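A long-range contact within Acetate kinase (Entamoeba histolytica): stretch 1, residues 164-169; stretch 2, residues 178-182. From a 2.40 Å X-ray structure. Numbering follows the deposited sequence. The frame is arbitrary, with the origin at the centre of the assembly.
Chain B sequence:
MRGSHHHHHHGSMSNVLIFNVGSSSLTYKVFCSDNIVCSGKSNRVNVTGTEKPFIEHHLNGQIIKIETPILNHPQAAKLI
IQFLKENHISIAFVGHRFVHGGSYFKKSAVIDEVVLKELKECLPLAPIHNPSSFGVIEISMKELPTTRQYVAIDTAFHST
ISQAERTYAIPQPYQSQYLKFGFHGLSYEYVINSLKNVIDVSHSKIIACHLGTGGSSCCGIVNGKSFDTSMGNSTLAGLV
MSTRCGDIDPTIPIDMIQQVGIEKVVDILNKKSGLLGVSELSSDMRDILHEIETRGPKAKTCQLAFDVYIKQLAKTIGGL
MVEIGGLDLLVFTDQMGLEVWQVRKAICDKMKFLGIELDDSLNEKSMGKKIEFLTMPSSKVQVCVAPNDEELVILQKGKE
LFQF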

ATOM      1  N   ALA B 164       6.679  15.129  -0.248  1.00 39.74           N
ATOM      2  CA  ALA B 164       6.991  13.877   0.436  1.00 41.69           C
ATOM      3  C   ALA B 164       5.876  12.842   0.299  1.00 44.91           C
ATOM      4  O   ALA B 164       6.134  11.636   0.309  1.00 48.11           O
ATOM      5  CB  ALA B 164       7.292  14.137   1.905  1.00 34.20           C
ATOM      6  N   GLU B 165       4.640  13.320   0.173  1.00 36.75           N
ATOM      7  CA  GLU B 165       3.481  12.439   0.077  1.00 34.50           C
ATOM      8  C   GLU B 165       3.189  12.054  -1.374  1.00 36.79           C
ATOM      9  O   GLU B 165       2.492  11.073  -1.635  1.00 36.58           O
ATOM     10  CB  GLU B 165       2.253  13.115   0.693  1.00 41.30           C
ATOM     11  CG  GLU B 165       2.557  14.002   1.895  1.00 54.33           C
ATOM     12  CD  GLU B 165       2.723  13.214   3.179  1.00 62.54           C
ATOM     13  OE1 GLU B 165       1.912  12.295   3.421  1.00 69.22           O
ATOM     14  OE2 GLU B 165       3.663  13.511   3.946  1.00 54.54           O
ATOM     15  N   ARG B 166       3.721  12.834  -2.314  1.00 29.11           N
ATOM     16  CA  ARG B 166       3.532  12.570  -3.741  1.00 31.74           C
ATOM     17  C   ARG B 166       4.687  11.764  -4.319  1.00 35.03           C
ATOM     18  O   ARG B 166       4.629  11.319  -5.470  1.00 32.57           O
ATOM     19  CB  ARG B 166       3.418  13.879  -4.529  1.00 33.50           C
ATOM     20  CG  ARG B 166       2.189  14.719  -4.239  1.00 42.97           C
ATOM     21  CD  ARG B 166       2.146  15.954  -5.134  1.00 46.50           C
ATOM     22  NE  ARG B 166       1.958  15.610  -6.542  1.00 51.79           N
ATOM     23  CZ  ARG B 166       2.298  16.394  -7.561  1.00 54.17           C
ATOM     24  NH1 ARG B 166       2.858  17.575  -7.335  1.00 54.54           N
ATOM     25  NH2 ARG B 166       2.086  15.992  -8.806  1.00 49.69           N
ATOM     26  N   THR B 167       5.735  11.585  -3.518  1.00 28.97           N
ATOM     27  CA  THR B 167       6.996  11.017  -4.003  1.00 29.61           C
ATOM     28  C   THR B 167       7.176   9.536  -3.676  1.00 30.31           C
ATOM     29  O   THR B 167       7.096   9.129  -2.513  1.00 31.65           O
ATOM     30  CB  THR B 167       8.206  11.783  -3.427  1.00 37.13           C
ATOM     31  OG1 THR B 167       8.118  13.164  -3.796  1.00 38.87           O
ATOM     32  CG2 THR B 167       9.512  11.202  -3.950  1.00 36.79           C
ATOM     33  N   TYR B 168       7.439   8.736  -4.706  1.00 35.25           N
ATOM     34  CA  TYR B 168       7.780   7.333  -4.513  1.00 36.65           C
ATOM     35  C   TYR B 168       9.288   7.173  -4.317  1.00 32.17           C
ATOM     36  O   TYR B 168      10.084   7.888  -4.929  1.00 34.91           O
ATOM     37  CB  TYR B 168       7.294   6.495  -5.696  1.00 32.42           C
ATOM     38  CG  TYR B 168       5.789   6.405  -5.786  1.00 33.88           C
ATOM     39  CD1 TYR B 168       5.068   5.644  -4.875  1.00 31.91           C
ATOM     40  CD2 TYR B 168       5.088   7.077  -6.781  1.00 35.92           C
ATOM     41  CE1 TYR B 168       3.694   5.555  -4.947  1.00 30.26           C
ATOM     42  CE2 TYR B 168       3.708   6.993  -6.862  1.00 38.14           C
ATOM     43  CZ  TYR B 168       3.018   6.229  -5.941  1.00 38.48           C
ATOM     44  OH  TYR B 168       1.648   6.134  -6.008  1.00 37.94           O
ATOM     45  N   ALA B 169       9.678   6.231  -3.465  1.00 31.77           N
ATOM     46  CA  ALA B 169      11.082   6.046  -3.113  1.00 29.86           C
ATOM     47  C   ALA B 169      11.912   5.437  -4.251  1.00 41.63           C
ATOM     48  O   ALA B 169      12.523   4.379  -4.080  1.00 38.67           O
ATOM     49  CB  ALA B 169      11.203   5.199  -1.856  1.00 34.75           C
ATOM     50  N   TYR B 178       6.957  10.062 -12.270  1.00 39.58           N
ATOM     51  CA  TYR B 178       5.898   9.239 -11.695  1.00 40.15           C
ATOM     52  C   TYR B 178       5.445   9.731 -10.324  1.00 38.89           C
ATOM     53  O   TYR B 178       5.281   8.946  -9.389  1.00 34.44           O
ATOM     54  CB  TYR B 178       6.345   7.777 -11.629  1.00 39.20           C
ATOM     55  CG  TYR B 178       6.746   7.221 -12.976  1.00 41.07           C
ATOM     56  CD1 TYR B 178       5.843   7.203 -14.031  1.00 34.51           C
ATOM     57  CD2 TYR B 178       8.021   6.715 -13.194  1.00 31.72           C
ATOM     58  CE1 TYR B 178       6.201   6.700 -15.269  1.00 40.69           C
ATOM     59  CE2 TYR B 178       8.388   6.209 -14.432  1.00 43.10           C
ATOM     60  CZ  TYR B 178       7.472   6.205 -15.465  1.00 44.81           C
ATOM     61  OH  TYR B 178       7.824   5.704 -16.698  1.00 41.88           O
ATOM     62  N   LEU B 179       5.241  11.038 -10.211  1.00 32.59           N
ATOM     63  CA  LEU B 179       4.701  11.608  -8.989  1.00 32.04           C
ATOM     64  C   LEU B 179       3.246  11.180  -8.808  1.00 37.11           C
ATOM     65  O   LEU B 179       2.546  10.882  -9.782  1.00 37.51           O
ATOM     66  CB  LEU B 179       4.817  13.135  -9.005  1.00 27.91           C
ATOM     67  CG  LEU B 179       6.237  13.694  -8.907  1.00 43.92           C
ATOM     68  CD1 LEU B 179       6.230  15.218  -8.932  1.00 30.95           C
ATOM     69  CD2 LEU B 179       6.930  13.188  -7.647  1.00 31.45           C
ATOM     70  N   LYS B 180       2.801  11.129  -7.558  1.00 35.23           N
ATOM     71  CA  LYS B 180       1.413  10.804  -7.262  1.00 34.05           C
ATOM     72  C   LYS B 180       0.513  11.971  -7.659  1.00 35.93           C
ATOM     73  O   LYS B 180       0.879  13.132  -7.485  1.00 38.00           O
ATOM     74  CB  LYS B 180       1.250  10.483  -5.774  1.00 34.46           C
ATOM     75  CG  LYS B 180      -0.195  10.289  -5.329  1.00 47.93           C
ATOM     76  CD  LYS B 180      -0.288   9.914  -3.855  1.00 44.11           C
ATOM     77  CE  LYS B 180       0.466   8.627  -3.560  1.00 41.54           C
ATOM     78  NZ  LYS B 180       0.271   8.194  -2.143  1.00 49.06           N
ATOM     79  N   PHE B 181      -0.654  11.657  -8.212  1.00 33.29           N
ATOM     80  CA  PHE B 181      -1.646  12.677  -8.530  1.00 33.90           C
ATOM     81  C   PHE B 181      -2.858  12.573  -7.603  1.00 41.54           C
ATOM     82  O   PHE B 181      -3.131  13.483  -6.820  1.00 49.05           O
ATOM     83  CB  PHE B 181      -2.082  12.581  -9.998  1.00 33.07           C
ATOM     84  CG  PHE B 181      -1.093  13.170 -10.967  1.00 36.31           C
ATOM     85  CD1 PHE B 181      -1.004  14.546 -11.137  1.00 30.28           C
ATOM     86  CD2 PHE B 181      -0.259  12.350 -11.717  1.00 31.66           C
ATOM     87  CE1 PHE B 181      -0.095  15.095 -12.029  1.00 39.70           C
ATOM     88  CE2 PHE B 181       0.651  12.893 -12.610  1.00 35.27           C
ATOM     89  CZ  PHE B 181       0.732  14.266 -12.766  1.00 39.11           C
ATOM     90  N   GLY B 182      -3.579  11.457  -7.687  1.00 32.42           N
ATOM     91  CA  GLY B 182      -4.799  11.289  -6.918  1.00 40.09           C
ATOM     92  C   GLY B 182      -6.001  11.685  -7.752  1.00 32.22           C
ATOM     93  O   GLY B 182      -5.909  12.584  -8.590  1.00 32.01           O
TER
HETATM   94  O   HOH W   1       7.692   9.628  -7.346  1.00 33.24           O

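Stretch 1 closes a helix and turns into a loop, and it runs roughly antiparallel to the extended segment of stretch 2. Ala-164, still in the helix, does not reach the partner.

Glu-165 contributes mainly its backbone. Its CB points sideways and the end of its side chain leads away. Its O lies 3.7 Å from Lys-180 NZ, a near approach rather than a hydrogen bond; that amine is satisfied elsewhere in the structure.

Arg-166 is the centre of the contact. Its CA is 4.5 Å from the CA of Lys-180, and the two residues are joined through both backbone and side chain. Lys-180 N donates to Arg-166 O at 2.8 Å, with a nearly straight angle of 169°. In return, Arg-166 NE donates to Lys-180 O at 2.9 Å, also at 169°. Arg-166 NH2 adds a weak bond to the same Lys-180 O, at 3.4 Å and 135°. The carbonyl thus sits at the edge of the guanidinium, near its plane, where the N-H groups point. Leu-179 CD1 covers one face of the group. The Phe-181 ring is oblique to it, and with Arg-166 CZ 5.6 Å from the ring centroid, any cation-pi attraction is weak at most. Arg-166 O also receives a CA-H...O contact from Leu-179 CA, at 3.5 Å.

Thr-167 is the first residue to leave helical angles. Its CB points away, yet OG1 still comes within 4.0 Å of Leu-179 CD2.

Tyr-168 returns to the partner through its ring. Tyr-178 O approaches the ring edge, 3.2 Å from Tyr-168 CD2. Tyr-168 OH packs 3.7 Å from Lys-180 CE. A water bridges the backbones: it accepts from Tyr-168 N at 2.8 Å and donates weakly to Tyr-178 O at 3.2 Å. Ala-169 lies beyond reach.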